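Local coordinates for MutT/nudix family protein (Deinococcus radiodurans, PDB 2W4E) that probably hydrolyses ADP-ribose as a magnesium-dependent Nudix pyrophosphatase, seen here as an N-terminally truncated construct holding its Nudix domain, at residues Gly17-Phe25 with Thr103-Val114. Sequence-based numbering, arbitrary orientation.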
ATOM      1  N   GLY A  17      14.324  13.853 -11.865  1.00 26.31           N
ATOM      2  CA  GLY A  17      14.192  12.582 -11.115  1.00 26.12           C
ATOM      3  C   GLY A  17      14.195  12.764  -9.608  1.00 25.21           C
ATOM      4  O   GLY A  17      14.792  11.964  -8.896  1.00 24.88           O
ATOM      5  N   GLU A  18      13.570  13.849  -9.134  1.00 24.69           N
ATOM      6  CA  GLU A  18      13.319  14.041  -7.715  1.00 25.21           C
ATOM      7  C   GLU A  18      11.846  13.865  -7.430  1.00 25.04           C
ATOM      8  O   GLU A  18      10.994  14.257  -8.253  1.00 24.96           O
ATOM      9  CB  GLU A  18      13.698  15.440  -7.307  1.00 25.56           C
ATOM     10  CG  GLU A  18      15.085  15.796  -7.768  1.00 28.47           C
ATOM     11  CD  GLU A  18      15.176  17.272  -7.947  1.00 34.68           C
ATOM     12  OE1 GLU A  18      14.409  17.832  -8.782  1.00 36.34           O
ATOM     13  OE2 GLU A  18      15.979  17.881  -7.225  1.00 34.35           O
ATOM     14  N   ALA A  19      11.539  13.247  -6.296  1.00 24.05           N
ATOM     15  CA  ALA A  19      10.148  13.159  -5.854  1.00 24.83           C
ATOM     16  C   ALA A  19       9.811  14.422  -5.083  1.00 24.90           C
ATOM     17  O   ALA A  19      10.632  14.929  -4.318  1.00 26.01           O
ATOM     18  CB  ALA A  19       9.951  11.931  -4.959  1.00 24.44           C
ATOM     19  N   VAL A  20       8.601  14.917  -5.262  1.00 24.15           N
ATOM     20  CA  VAL A  20       8.129  16.030  -4.476  1.00 24.03           C
ATOM     21  C   VAL A  20       7.199  15.523  -3.375  1.00 24.54           C
ATOM     22  O   VAL A  20       6.018  15.284  -3.639  1.00 23.99           O
ATOM     23  CB  VAL A  20       7.422  17.090  -5.348  1.00 23.96           C
ATOM     24  CG1 VAL A  20       7.049  18.324  -4.489  1.00 23.68           C
ATOM     25  CG2 VAL A  20       8.344  17.476  -6.548  1.00 23.27           C
ATOM     26  N   LEU A  21       7.743  15.379  -2.164  1.00 22.98           N
ATOM     27  CA  LEU A  21       6.976  14.915  -1.002  1.00 25.23           C
ATOM     28  C   LEU A  21       6.524  16.057  -0.118  1.00 24.85           C
ATOM     29  O   LEU A  21       6.952  17.181  -0.290  1.00 24.92           O
ATOM     30  CB  LEU A  21       7.816  13.937  -0.158  1.00 23.66           C
ATOM     31  CG  LEU A  21       8.482  12.850  -0.982  1.00 25.91           C
ATOM     32  CD1 LEU A  21       9.253  11.825  -0.112  1.00 25.21           C
ATOM     33  CD2 LEU A  21       7.371  12.144  -1.783  1.00 27.21           C
ATOM     34  N   ILE A  22       5.656  15.750   0.837  1.00 25.71           N
ATOM     35  CA  ILE A  22       5.292  16.697   1.882  1.00 26.28           C
ATOM     36  C   ILE A  22       5.451  16.082   3.274  1.00 27.10           C
ATOM     37  O   ILE A  22       5.391  14.846   3.426  1.00 26.64           O
ATOM     38  CB  ILE A  22       3.852  17.203   1.739  1.00 26.24           C
ATOM     39  CG1 ILE A  22       2.865  16.015   1.746  1.00 24.93           C
ATOM     40  CG2 ILE A  22       3.712  18.079   0.477  1.00 26.75           C
ATOM     41  CD1 ILE A  22       1.405  16.424   1.751  1.00 23.70           C
ATOM     42  N   ARG A  23       5.676  16.940   4.272  1.00 27.87           N
ATOM     43  CA  ARG A  23       5.599  16.515   5.683  1.00 28.65           C
ATOM     44  C   ARG A  23       4.410  17.259   6.185  1.00 28.27           C
ATOM     45  O   ARG A  23       4.374  18.486   6.189  1.00 29.73           O
ATOM     46  CB  ARG A  23       6.862  16.818   6.525  1.00 28.96           C
ATOM     47  CG  ARG A  23       8.143  16.057   6.083  1.00 32.87           C
ATOM     48  CD  ARG A  23       9.271  16.066   7.152  1.00 37.12           C
ATOM     49  NE  ARG A  23      10.521  15.548   6.567  1.00 44.02           N
ATOM     50  CZ  ARG A  23      11.583  16.281   6.232  1.00 45.23           C
ATOM     51  NH1 ARG A  23      11.593  17.593   6.423  1.00 46.48           N
ATOM     52  NH2 ARG A  23      12.650  15.698   5.690  1.00 48.70           N
ATOM     53  N   GLN A  24       3.400  16.504   6.560  1.00 27.53           N
ATOM     54  CA  GLN A  24       2.147  17.056   6.961  1.00 26.80           C
ATOM     55  C   GLN A  24       1.849  16.629   8.394  1.00 26.19           C
ATOM     56  O   GLN A  24       1.967  15.462   8.713  1.00 24.89           O
ATOM     57  CB  GLN A  24       1.061  16.490   6.056  1.00 27.54           C
ATOM     58  CG  GLN A  24      -0.284  17.117   6.296  1.00 28.67           C
ATOM     59  CD  GLN A  24      -1.181  16.963   5.096  1.00 33.98           C
ATOM     60  OE1 GLN A  24      -1.144  15.922   4.386  1.00 35.19           O
ATOM     61  NE2 GLN A  24      -2.026  17.956   4.876  1.00 32.50           N
ATOM     62  N   PHE A  25       1.470  17.589   9.236  1.00 27.05           N
ATOM     63  CA  PHE A  25       0.997  17.284  10.591  1.00 28.34           C
ATOM     64  C   PHE A  25      -0.253  16.410  10.500  1.00 27.78           C
ATOM     65  O   PHE A  25      -1.171  16.702   9.723  1.00 29.08           O
ATOM     66  CB  PHE A  25       0.663  18.574  11.365  1.00 28.68           C
ATOM     67  CG  PHE A  25       0.298  18.332  12.814  1.00 29.93           C
ATOM     68  CD1 PHE A  25       1.280  18.057  13.749  1.00 32.26           C
ATOM     69  CD2 PHE A  25      -1.036  18.362  13.231  1.00 34.69           C
ATOM     70  CE1 PHE A  25       0.949  17.808  15.104  1.00 29.23           C
ATOM     71  CE2 PHE A  25      -1.383  18.108  14.589  1.00 36.02           C
ATOM     72  CZ  PHE A  25      -0.384  17.844  15.513  1.00 31.64           C
ATOM     73  N   THR A 103       1.537  23.384   8.875  1.00 47.37           N
ATOM     74  CA  THR A 103       0.685  22.276   8.446  1.00 47.71           C
ATOM     75  C   THR A 103       1.423  21.373   7.448  1.00 46.63           C
ATOM     76  O   THR A 103       1.628  20.173   7.715  1.00 46.77           O
ATOM     77  CB  THR A 103      -0.627  22.768   7.750  1.00 48.12           C
ATOM     78  OG1 THR A 103      -1.232  23.855   8.479  1.00 51.27           O
ATOM     79  CG2 THR A 103      -1.615  21.622   7.616  1.00 49.32           C
ATOM     80  N   ILE A 104       1.780  21.961   6.297  1.00 44.47           N
ATOM     81  CA  ILE A 104       2.482  21.275   5.204  1.00 42.87           C
ATOM     82  C   ILE A 104       3.868  21.876   4.966  1.00 40.94           C
ATOM     83  O   ILE A 104       4.019  23.074   4.991  1.00 41.88           O
ATOM     84  CB  ILE A 104       1.637  21.278   3.879  1.00 42.67           C
ATOM     85  CG1 ILE A 104       0.418  20.356   4.025  1.00 44.50           C
ATOM     86  CG2 ILE A 104       2.471  20.844   2.678  1.00 42.19           C
ATOM     87  CD1 ILE A 104      -0.656  20.550   2.942  1.00 44.78           C
ATOM     88  N   GLU A 105       4.873  21.025   4.781  1.00 38.92           N
ATOM     89  CA  GLU A 105       6.192  21.438   4.346  1.00 37.00           C
ATOM     90  C   GLU A 105       6.601  20.595   3.133  1.00 35.85           C
ATOM     91  O   GLU A 105       6.619  19.373   3.176  1.00 33.69           O
ATOM     92  CB  GLU A 105       7.216  21.280   5.461  1.00 37.63           C
ATOM     93  CG  GLU A 105       8.666  21.402   4.976  1.00 39.20           C
ATOM     94  CD  GLU A 105       9.695  20.827   5.948  1.00 43.47           C
ATOM     95  OE1 GLU A 105      10.905  20.932   5.658  1.00 47.77           O
ATOM     96  OE2 GLU A 105       9.323  20.259   6.991  1.00 43.42           O
ATOM     97  N   ARG A 106       6.959  21.272   2.062  1.00 34.41           N
ATOM     98  CA  ARG A 106       7.437  20.600   0.872  1.00 33.46           C
ATOM     99  C   ARG A 106       8.859  20.085   1.013  1.00 32.81           C
ATOM    100  O   ARG A 106       9.741  20.794   1.523  1.00 32.88           O
ATOM    101  CB  ARG A 106       7.313  21.521  -0.318  1.00 33.92           C
ATOM    102  CG  ARG A 106       7.418  20.791  -1.647  1.00 35.59           C
ATOM    103  CD  ARG A 106       8.204  21.630  -2.572  1.00 41.18           C
ATOM    104  NE  ARG A 106       7.352  22.608  -3.184  1.00 44.60           N
ATOM    105  CZ  ARG A 106       7.745  23.813  -3.580  1.00 42.26           C
ATOM    106  NH1 ARG A 106       8.990  24.223  -3.394  1.00 44.30           N
ATOM    107  NH2 ARG A 106       6.870  24.598  -4.163  1.00 40.14           N
ATOM    108  N   VAL A 107       9.076  18.855   0.546  1.00 30.50           N
ATOM    109  CA  VAL A 107      10.334  18.156   0.712  1.00 30.03           C
ATOM    110  C   VAL A 107      10.690  17.524  -0.630  1.00 29.73           C
ATOM    111  O   VAL A 107      10.070  16.540  -1.028  1.00 30.86           O
ATOM    112  CB  VAL A 107      10.225  17.039   1.832  1.00 29.72           C
ATOM    113  CG1 VAL A 107      11.444  16.113   1.836  1.00 30.48           C
ATOM    114  CG2 VAL A 107      10.044  17.662   3.243  1.00 30.13           C
ATOM    115  N   VAL A 108      11.705  18.043  -1.308  1.00 29.06           N
ATOM    116  CA  VAL A 108      12.153  17.472  -2.597  1.00 28.32           C
ATOM    117  C   VAL A 108      13.401  16.601  -2.437  1.00 29.21           C
ATOM    118  O   VAL A 108      14.446  17.090  -2.040  1.00 29.89           O
ATOM    119  CB  VAL A 108      12.393  18.611  -3.647  1.00 28.28           C
ATOM    120  CG1 VAL A 108      12.951  18.053  -4.975  1.00 27.04           C
ATOM    121  CG2 VAL A 108      11.089  19.362  -3.903  1.00 26.40           C
ATOM    122  N   LEU A 109      13.288  15.310  -2.734  1.00 28.39           N
ATOM    123  CA  LEU A 109      14.399  14.373  -2.584  1.00 27.56           C
ATOM    124  C   LEU A 109      14.680  13.601  -3.843  1.00 27.28           C
ATOM    125  O   LEU A 109      13.747  13.212  -4.540  1.00 27.63           O
ATOM    126  CB  LEU A 109      14.051  13.352  -1.484  1.00 27.43           C
ATOM    127  CG  LEU A 109      13.864  13.864  -0.061  1.00 27.00           C
ATOM    128  CD1 LEU A 109      13.139  12.806   0.771  1.00 29.93           C
ATOM    129  CD2 LEU A 109      15.217  14.161   0.527  1.00 31.49           C
ATOM    130  N   PRO A 110      15.966  13.305  -4.127  1.00 27.04           N
ATOM    131  CA  PRO A 110      16.261  12.372  -5.208  1.00 26.41           C
ATOM    132  C   PRO A 110      15.498  11.051  -5.052  1.00 25.66           C
ATOM    133  O   PRO A 110      15.358  10.535  -3.922  1.00 23.24           O
ATOM    134  CB  PRO A 110      17.777  12.105  -5.045  1.00 27.74           C
ATOM    135  CG  PRO A 110      18.291  13.314  -4.364  1.00 27.38           C
ATOM    136  CD  PRO A 110      17.178  13.628  -3.349  1.00 28.41           C
ATOM    137  N   LEU A 111      15.040  10.486  -6.180  1.00 25.07           N
ATOM    138  CA  LEU A 111      14.251   9.258  -6.154  1.00 24.52           C
ATOM    139  C   LEU A 111      15.008   8.082  -5.511  1.00 24.86           C
ATOM    140  O   LEU A 111      14.390   7.235  -4.893  1.00 24.29           O
ATOM    141  CB  LEU A 111      13.792   8.859  -7.570  1.00 24.01           C
ATOM    142  CG  LEU A 111      12.570   9.556  -8.155  1.00 22.82           C
ATOM    143  CD1 LEU A 111      12.368   9.177  -9.642  1.00 23.00           C
ATOM    144  CD2 LEU A 111      11.311   9.229  -7.332  1.00 20.42           C
ATOM    145  N   ALA A 112      16.336   8.021  -5.667  1.00 24.77           N
ATOM    146  CA  ALA A 112      17.126   6.904  -5.124  1.00 24.84           C
ATOM    147  C   ALA A 112      17.016   6.856  -3.593  1.00 24.76           C
ATOM    148  O   ALA A 112      16.877   5.785  -2.982  1.00 25.82           O
ATOM    149  CB  ALA A 112      18.594   7.035  -5.586  1.00 25.46           C
ATOM    150  N   GLU A 113      17.030   8.038  -2.987  1.00 24.13           N
ATOM    151  CA  GLU A 113      16.854   8.210  -1.566  1.00 23.83           C
ATOM    152  C   GLU A 113      15.433   7.886  -1.094  1.00 23.55           C
ATOM    153  O   GLU A 113      15.256   7.196  -0.107  1.00 22.26           O
ATOM    154  CB  GLU A 113      17.229   9.646  -1.179  1.00 24.10           C
ATOM    155  CG  GLU A 113      17.032   9.942   0.286  1.00 26.48           C
ATOM    156  CD  GLU A 113      17.809   8.998   1.237  1.00 29.01           C
ATOM    157  OE1 GLU A 113      18.675   8.190   0.811  1.00 34.00           O
ATOM    158  OE2 GLU A 113      17.538   9.079   2.439  1.00 30.57           O
ATOM    159  N   VAL A 114      14.437   8.325  -1.849  1.00 22.87           N
ATOM    160  CA  VAL A 114      13.051   7.941  -1.553  1.00 23.40           C
ATOM    161  C   VAL A 114      12.849   6.406  -1.534  1.00 22.55           C
ATOM    162  O   VAL A 114      12.213   5.847  -0.599  1.00 22.88           O
ATOM    163  CB  VAL A 114      12.051   8.607  -2.528  1.00 22.46           C
ATOM    164  CG1 VAL A 114      10.611   8.214  -2.155  1.00 23.88           C
ATOM    165  CG2 VAL A 114      12.184  10.099  -2.413  1.00 22.94           C
TER
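Leu21 and Val107 sit at the middle of an antiparallel strand pair, exchanging two backbone hydrogen bonds of 2.8 Å (Leu21 N to Val107 O, Val107 N to Leu21 O). Equivalent pairs of bonds join Ala19 with Leu109 and Arg23 with Glu105; one more from Leu111 N to Gly17 O carries the pairing into the first turn of helix 111-120, where packing is close, and Phe25 N to Thr103 O closes the far end. Ala19 CB lies 3.8 Å from Leu111 CD2 and 3.9 Å from Val114 CG2, while Leu21 CD1 meets Val114 CG2 tip to tip and Leu109 CD1 crosswise. On the face of Val20 and Ile22, Ile22 CG2 packs 3.7 Å from Ile104 CG2 beside helix 47-59. The face of Arg23 and Glu105 is looser and more exposed. Extended from CG to NE (chi3 -170°), Arg23 lays one guanidinium face over Val107 CG2 and runs alongside Glu105, its NH1 3.5 Å from Glu105 OE1, with guanidinium and carboxylate planes 70° apart. A leucine here would probably leave Glu105 without this countercharge and Val107 CG2 without the guanidinium lying over it. Strand 104-110 thus edges the three-stranded antiparallel sheet of the Nudix fold, its pairing carried by main-chain bonds and apolar contacts, with the long, steeply turned salt bridge probably adding little.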